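Local coordinates for protein fluvirucin B1 DH domain from module 1 (Actinomadura vulgaris, PDB 6OBV) that probably dehydrates the beta-hydroxyacyl intermediate made by the first module of the polyketide synthase that builds fluvirucin B1, at residues G56-T60 with T61-W65; W200-N204 with E205-E209; E211-E214 with R215-A218. One frame throughout, in Å; residues are numbered along the deposited sequence.

Contact 1: residues G56-T60 with T61-W65; sequences GRIST and TTHPW
The imidazole of His63 carries the methyl CG2 of Ile58 over one face; this is a CH-pi contact, 3.8 Å from Ile58 CG2 to the centre of the His63 ring and only 16° off the normal. Two groups lie at the ring's edge in its plane, the carbonyl oxygen Ser59 O and the indole nitrogen Trp65 NE1. With CG1 of Ile58 set between its own backbone N and carbonyl carbon (chi1 60°), it is the CG2 branch that is presented to the imidazole, and the two side chains cross at about a right angle. Both ring nitrogens are engaged: His63 ND1 and Thr62 OG1 share a hydrogen bond of 2.8 Å, and His63 NE2 bonds the carbonyl oxygen of Pro38. Those bonds should fix the rotation of the ring.

Ser59 gathers the turn about itself. Its hydroxyl OG accepts from Thr61 N at 2.9 Å and, farther off, from Thr62 N at 3.3 Å. The carbonyl Ser59 O takes the stronger bond from His63 N at 2.7 Å, met almost head-on, plus a weak one from Thr62 N. One residue on, Thr60 O receives a CA-H...O contact from Pro64 CA at 3.2 Å. Gly56 and Ile58 are backbone-bonded to Leu117 and Val115, so up to Ile58 the chain is still hydrogen-bonded, antiparallel, to strand 115-121. A serine whose hydroxyl and carbonyl both collect following amides is the Ser/Thr motif, here closing a single helix-like turn at the end of strand 52-58.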
# COMPACT_ATOMS: atom_id res chain seq x y z
N GLY A 56 0.67 0.36 8.62
CA GLY A 56 1.44 -0.05 9.77
C GLY A 56 0.67 -1.05 10.59
O GLY A 56 -0.38 -1.55 10.18
N ARG A 57 1.22 -1.35 11.76
CA ARG A 57 0.60 -2.31 12.67
C ARG A 57 1.00 -1.96 14.09
O ARG A 57 2.11 -1.46 14.33
CB ARG A 57 0.99 -3.75 12.31
CG ARG A 57 1.86 -4.44 13.33
CD ARG A 57 2.25 -5.83 12.90
NE ARG A 57 1.12 -6.75 12.86
CZ ARG A 57 1.20 -8.02 12.48
NH1 ARG A 57 2.37 -8.53 12.11
NH2 ARG A 57 0.11 -8.79 12.47
N ILE A 58 0.09 -2.19 15.04
CA ILE A 58 0.37 -1.95 16.45
C ILE A 58 -0.20 -3.09 17.27
O ILE A 58 -1.07 -3.85 16.82
CB ILE A 58 -0.19 -0.59 16.94
CG1 ILE A 58 -1.69 -0.53 16.75
CG2 ILE A 58 0.49 0.59 16.22
CD1 ILE A 58 -2.29 0.80 17.13
N SER A 59 0.29 -3.22 18.50
CA SER A 59 -0.17 -4.24 19.44
C SER A 59 0.40 -3.87 20.80
O SER A 59 1.43 -3.21 20.89
CB SER A 59 0.29 -5.64 19.03
OG SER A 59 1.47 -6.01 19.71
N THR A 60 -0.28 -4.32 21.87
CA THR A 60 0.26 -4.05 23.20
C THR A 60 1.65 -4.64 23.38
O THR A 60 2.40 -4.20 24.25
CB THR A 60 -0.68 -4.58 24.30
OG1 THR A 60 -0.78 -6.01 24.20
CG2 THR A 60 -2.08 -3.98 24.18
N THR A 61 2.02 -5.61 22.55
CA THR A 61 3.33 -6.23 22.66
C THR A 61 4.43 -5.31 22.13
O THR A 61 5.51 -5.23 22.72
CB THR A 61 3.35 -7.56 21.90
OG1 THR A 61 2.44 -8.46 22.53
CG2 THR A 61 4.73 -8.16 21.89
N THR A 62 4.17 -4.63 21.01
CA THR A 62 5.15 -3.74 20.40
C THR A 62 4.99 -2.30 20.85
O THR A 62 5.95 -1.52 20.77
CB THR A 62 5.02 -3.81 18.87
OG1 THR A 62 3.65 -3.56 18.52
CG2 THR A 62 5.46 -5.19 18.35
N HIS A 63 3.80 -1.94 21.32
CA HIS A 63 3.46 -0.61 21.81
C HIS A 63 2.83 -0.76 23.19
O HIS A 63 1.60 -0.67 23.33
CB HIS A 63 2.52 0.09 20.83
CG HIS A 63 3.10 0.27 19.46
ND1 HIS A 63 3.22 -0.76 18.55
CD2 HIS A 63 3.60 1.37 18.85
CE1 HIS A 63 3.76 -0.30 17.44
NE2 HIS A 63 4.00 0.99 17.59
N PRO A 64 3.63 -1.04 24.22
CA PRO A 64 3.04 -1.36 25.54
C PRO A 64 2.24 -0.22 26.16
O PRO A 64 1.42 -0.46 27.05
CB PRO A 64 4.26 -1.72 26.40
CG PRO A 64 5.43 -1.06 25.70
CD PRO A 64 5.10 -1.08 24.23
N TRP A 65 2.46 1.02 25.72
CA TRP A 65 1.69 2.13 26.26
C TRP A 65 0.21 2.04 25.88
O TRP A 65 -0.63 2.63 26.57
CB TRP A 65 2.29 3.46 25.78
CG TRP A 65 2.44 3.58 24.28
CD1 TRP A 65 3.54 3.25 23.54
CD2 TRP A 65 1.46 4.08 23.35
NE1 TRP A 65 3.30 3.52 22.20
CE2 TRP A 65 2.04 4.03 22.06
CE3 TRP A 65 0.15 4.57 23.48
CZ2 TRP A 65 1.35 4.44 20.91
CZ3 TRP A 65 -0.53 4.98 22.33
CH2 TRP A 65 0.07 4.91 21.06

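Contact 2: residues W200-N204 with E205-E209; sequences WIRGN and EVFAE
Arg202 and Glu205 run side by side and point the same way, the guanidinium and carboxylate planes turned 51° apart. Glu205 OE1 sits at the guanidinium edge, in its plane, and offers its syn lone pair to Arg202 NH2 at 3.0 Å; Arg202 NE adds a weak bond to the same oxygen at 3.3 Å. Arg202 has CG opposite its backbone N and bends only at chi3, which swings the guanidinium back over the hairpin. There Arg202 NH2 also comes within 3.5 Å of Phe207 CZ, near the plane of the phenyl ring, the two flat groups 74° apart. At the other end Trp200 meets Glu209 with the edge of its indole, Trp200 CZ3 lying 3.9 Å from Glu209 CG. Ile201 and Val206 point to the opposite face of the hairpin, where helix 238-241 packs on them.

The backbones pair antiparallel, with reciprocal bonds between Trp200 and Phe207 and between Arg202 and Glu205, and a type II' turn through Gly203 and Asn204, Gly203 having positive phi, closes a two-residue hairpin. Around it, Phe207 stacks on His268, and Glu209 is tied to Arg198 and to Trp165 NE1. Arg202 NH1 bonds Ala168 O. The guanidinium thus spends its N-H groups on both a carboxylate and a carbonyl, so the carboxylate and the Ala168 carbonyl together probably fix where the guanidinium lies beside the phenyl edge.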
# COMPACT_ATOMS: atom_id res chain seq x y z
N TRP A 200 -0.32 25.08 37.07
CA TRP A 200 -0.67 26.38 37.62
C TRP A 200 -1.92 26.92 36.93
O TRP A 200 -2.19 26.61 35.77
CB TRP A 200 0.47 27.41 37.44
CG TRP A 200 1.84 27.01 37.94
CD1 TRP A 200 2.48 27.47 39.06
CD2 TRP A 200 2.76 26.11 37.31
NE1 TRP A 200 3.73 26.90 39.17
CE2 TRP A 200 3.93 26.06 38.11
CE3 TRP A 200 2.71 25.33 36.15
CZ2 TRP A 200 5.03 25.26 37.79
CZ3 TRP A 200 3.81 24.54 35.83
CH2 TRP A 200 4.95 24.52 36.64
N ILE A 201 -2.68 27.74 37.64
CA ILE A 201 -3.91 28.31 37.12
C ILE A 201 -3.84 29.83 37.18
O ILE A 201 -3.39 30.40 38.19
CB ILE A 201 -5.15 27.79 37.87
CG1 ILE A 201 -5.39 26.33 37.50
CG2 ILE A 201 -6.37 28.58 37.49
CD1 ILE A 201 -6.45 25.67 38.36
N ARG A 202 -4.25 30.49 36.09
CA ARG A 202 -4.34 31.94 36.05
C ARG A 202 -5.61 32.31 35.29
O ARG A 202 -5.70 32.04 34.08
CB ARG A 202 -3.12 32.57 35.38
CG ARG A 202 -3.21 34.13 35.34
CD ARG A 202 -2.04 34.76 34.61
NE ARG A 202 -1.95 34.33 33.22
CZ ARG A 202 -1.00 34.74 32.39
NH1 ARG A 202 -0.07 35.59 32.83
NH2 ARG A 202 -0.97 34.31 31.13
N GLY A 203 -6.57 32.93 35.97
CA GLY A 203 -7.86 33.16 35.33
C GLY A 203 -8.43 31.85 34.84
O GLY A 203 -8.37 30.82 35.52
N ASN A 204 -8.95 31.85 33.61
CA ASN A 204 -9.44 30.61 33.02
C ASN A 204 -8.38 29.89 32.17
O ASN A 204 -8.75 29.07 31.31
CB ASN A 204 -10.70 30.87 32.19
CG ASN A 204 -10.48 31.89 31.07
OD1 ASN A 204 -9.34 32.15 30.66
ND2 ASN A 204 -11.57 32.46 30.58
N GLU A 205 -7.09 30.16 32.40
CA GLU A 205 -5.99 29.49 31.71
C GLU A 205 -5.27 28.54 32.65
O GLU A 205 -5.16 28.78 33.85
CB GLU A 205 -4.98 30.51 31.16
CG GLU A 205 -5.61 31.62 30.34
CD GLU A 205 -4.64 32.74 30.02
OE1 GLU A 205 -3.64 32.92 30.74
OE2 GLU A 205 -4.89 33.44 29.02
N VAL A 206 -4.72 27.47 32.08
CA VAL A 206 -3.95 26.48 32.81
C VAL A 206 -2.57 26.36 32.17
O VAL A 206 -2.42 26.39 30.95
CB VAL A 206 -4.63 25.10 32.82
CG1 VAL A 206 -3.89 24.13 33.74
CG2 VAL A 206 -6.06 25.23 33.25
N PHE A 207 -1.57 26.18 33.02
CA PHE A 207 -0.21 25.89 32.61
C PHE A 207 0.20 24.56 33.23
O PHE A 207 -0.14 24.28 34.38
CB PHE A 207 0.72 27.01 33.05
CG PHE A 207 0.32 28.34 32.53
CD1 PHE A 207 0.72 28.75 31.25
CD2 PHE A 207 -0.44 29.21 33.30
CE1 PHE A 207 0.34 29.99 30.74
CE2 PHE A 207 -0.82 30.46 32.81
CZ PHE A 207 -0.42 30.85 31.53
N ALA A 208 0.92 23.75 32.47
CA ALA A 208 1.25 22.40 32.92
C ALA A 208 2.65 22.05 32.49
O ALA A 208 3.18 22.57 31.50
CB ALA A 208 0.27 21.36 32.37
N GLU A 209 3.27 21.16 33.25
CA GLU A 209 4.46 20.45 32.81
C GLU A 209 4.13 18.97 32.82
O GLU A 209 3.55 18.47 33.79
CB GLU A 209 5.66 20.75 33.69
CG GLU A 209 6.04 22.20 33.70
CD GLU A 209 7.28 22.49 34.55
OE1 GLU A 209 7.74 21.57 35.27
OE2 GLU A 209 7.78 23.63 34.50

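Contact 3: residues E211-E214 with R215-A218; sequences ELDE and REAA
Asp213 and Ala217 make the first turn of the helix: Ala217 N donates to Asp213 O at 2.8 Å, nearly in line with the carbonyl bond. Ala218 N follows with a bond to Glu214 O at 3.1 Å. Asp213 occupies the N-cap position, though its carboxylate makes no capping bond.

Two waters do the linking that direct side-chain bonds leave undone. One accepts from Asp213 N at 2.8 Å and donates to Glu216 OE1, so the carboxylate three residues into the helix reaches the N-cap amide through a water, where a capping box would do it directly. The other donates to Glu216 OE1 at 2.8 Å and to Asp213 OD2, and it bridges two carboxylate oxygens, Asp213 OD2 and Glu216 OE1, that stand 4.6 Å apart. That water probably eases any repulsion between them, as may the nearby amino end of the helix.

The salt bridge engages the other oxygen. Arg215 grips Glu216 OE2 side-on with two nitrogens, NE at 2.9 Å and NH2 at 3.0 Å, which reach it from opposite faces of the carboxylate plane. A bend at chi2 (68°) turns the Glu216 carboxylate back toward the start of the helix, where arginine and waters share it between its two oxygens.

Apolar packing is a hydrophobic staple: Leu212 CB, just before the N-cap, lies 4.3 Å from Ala217 CB, while Leu212 CD1 rests against the carbonyl of Glu216.

Helix 214-218 is the next element after strand 205-211, with Leu212 and Asp213 between them. Glu211 is still backbone-bonded to Gly195, just before strand 196-202, and Leu212 is backbone-bonded to Gln263, whereas the helix turns Glu216 inward onto Ala192 and His226 and lays Arg215 against Pro64.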
# COMPACT_ATOMS: atom_id res chain seq x y z
N GLU A 211 5.57 14.96 31.55
CA GLU A 211 6.76 14.17 31.24
C GLU A 211 6.39 12.71 31.02
O GLU A 211 5.58 12.16 31.78
CB GLU A 211 7.81 14.25 32.36
CG GLU A 211 8.08 15.64 32.96
CD GLU A 211 8.71 15.57 34.35
OE1 GLU A 211 9.22 14.49 34.73
OE2 GLU A 211 8.70 16.60 35.05
N LEU A 212 7.01 12.08 30.02
CA LEU A 212 6.81 10.65 29.81
C LEU A 212 7.54 9.84 30.88
O LEU A 212 8.58 10.25 31.40
CB LEU A 212 7.35 10.23 28.44
CG LEU A 212 6.68 10.82 27.21
CD1 LEU A 212 7.44 10.37 25.97
CD2 LEU A 212 5.25 10.34 27.16
N ASP A 213 6.97 8.68 31.21
CA ASP A 213 7.71 7.64 31.92
C ASP A 213 8.96 7.26 31.14
O ASP A 213 9.07 7.50 29.93
CB ASP A 213 6.86 6.39 32.10
CG ASP A 213 6.07 6.38 33.37
OD1 ASP A 213 5.95 7.44 34.04
OD2 ASP A 213 5.56 5.29 33.71
N GLU A 214 9.90 6.61 31.83
CA GLU A 214 11.15 6.26 31.16
C GLU A 214 10.91 5.32 29.98
O GLU A 214 11.56 5.46 28.94
CB GLU A 214 12.13 5.67 32.17
CG GLU A 214 12.96 6.76 32.87
CD GLU A 214 13.85 6.25 34.00
OE1 GLU A 214 13.33 6.10 35.13
OE2 GLU A 214 15.06 6.03 33.77
N ARG A 215 9.94 4.40 30.09
CA ARG A 215 9.72 3.44 29.00
C ARG A 215 9.31 4.15 27.72
O ARG A 215 9.78 3.80 26.63
CB ARG A 215 8.67 2.40 29.39
CG ARG A 215 8.68 1.15 28.48
CD ARG A 215 7.57 0.16 28.84
NE ARG A 215 6.29 0.86 28.87
CZ ARG A 215 5.15 0.34 29.32
NH1 ARG A 215 5.11 -0.91 29.79
NH2 ARG A 215 4.04 1.07 29.29
N GLU A 216 8.43 5.15 27.82
CA GLU A 216 7.99 5.90 26.65
C GLU A 216 9.01 6.97 26.24
O GLU A 216 9.11 7.30 25.05
CB GLU A 216 6.63 6.55 26.93
CG GLU A 216 5.46 5.57 26.87
CD GLU A 216 5.48 4.57 27.99
OE1 GLU A 216 5.72 5.00 29.14
OE2 GLU A 216 5.27 3.36 27.73
N ALA A 217 9.75 7.51 27.21
CA ALA A 217 10.81 8.47 26.88
C ALA A 217 11.87 7.86 25.98
O ALA A 217 12.45 8.55 25.14
CB ALA A 217 11.46 9.00 28.16
N ALA A 218 12.13 6.55 26.13
CA ALA A 218 13.15 5.90 25.32
C ALA A 218 12.74 5.82 23.85
O ALA A 218 13.61 5.82 22.97
CB ALA A 218 13.43 4.49 25.85
O HOH W 1 4.61 3.43 31.24
O HOH W 2 4.92 7.82 29.45

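In the fold
None of the three is wholly core: contacts 1 and 2 are partly buried and contact 3 is mainly at the surface, with Glu216 its one buried residue. Contacts 1 and 3 touch, since Pro64 and Trp65 pack on Arg215 and Glu216, which brings the loop after strand 52-58 against helix 214-218. Contact 2 lies on the far side of the chain's centre from contact 1, about 17 Å away between nearest atoms, and joins contact 3 through strand 205-211. Their chemistry differs accordingly: a serine-centred turn beside an imidazole in contact 1, cross-strand pairing with ion pair and aromatics in contact 2, and a water-assisted helix start in contact 3.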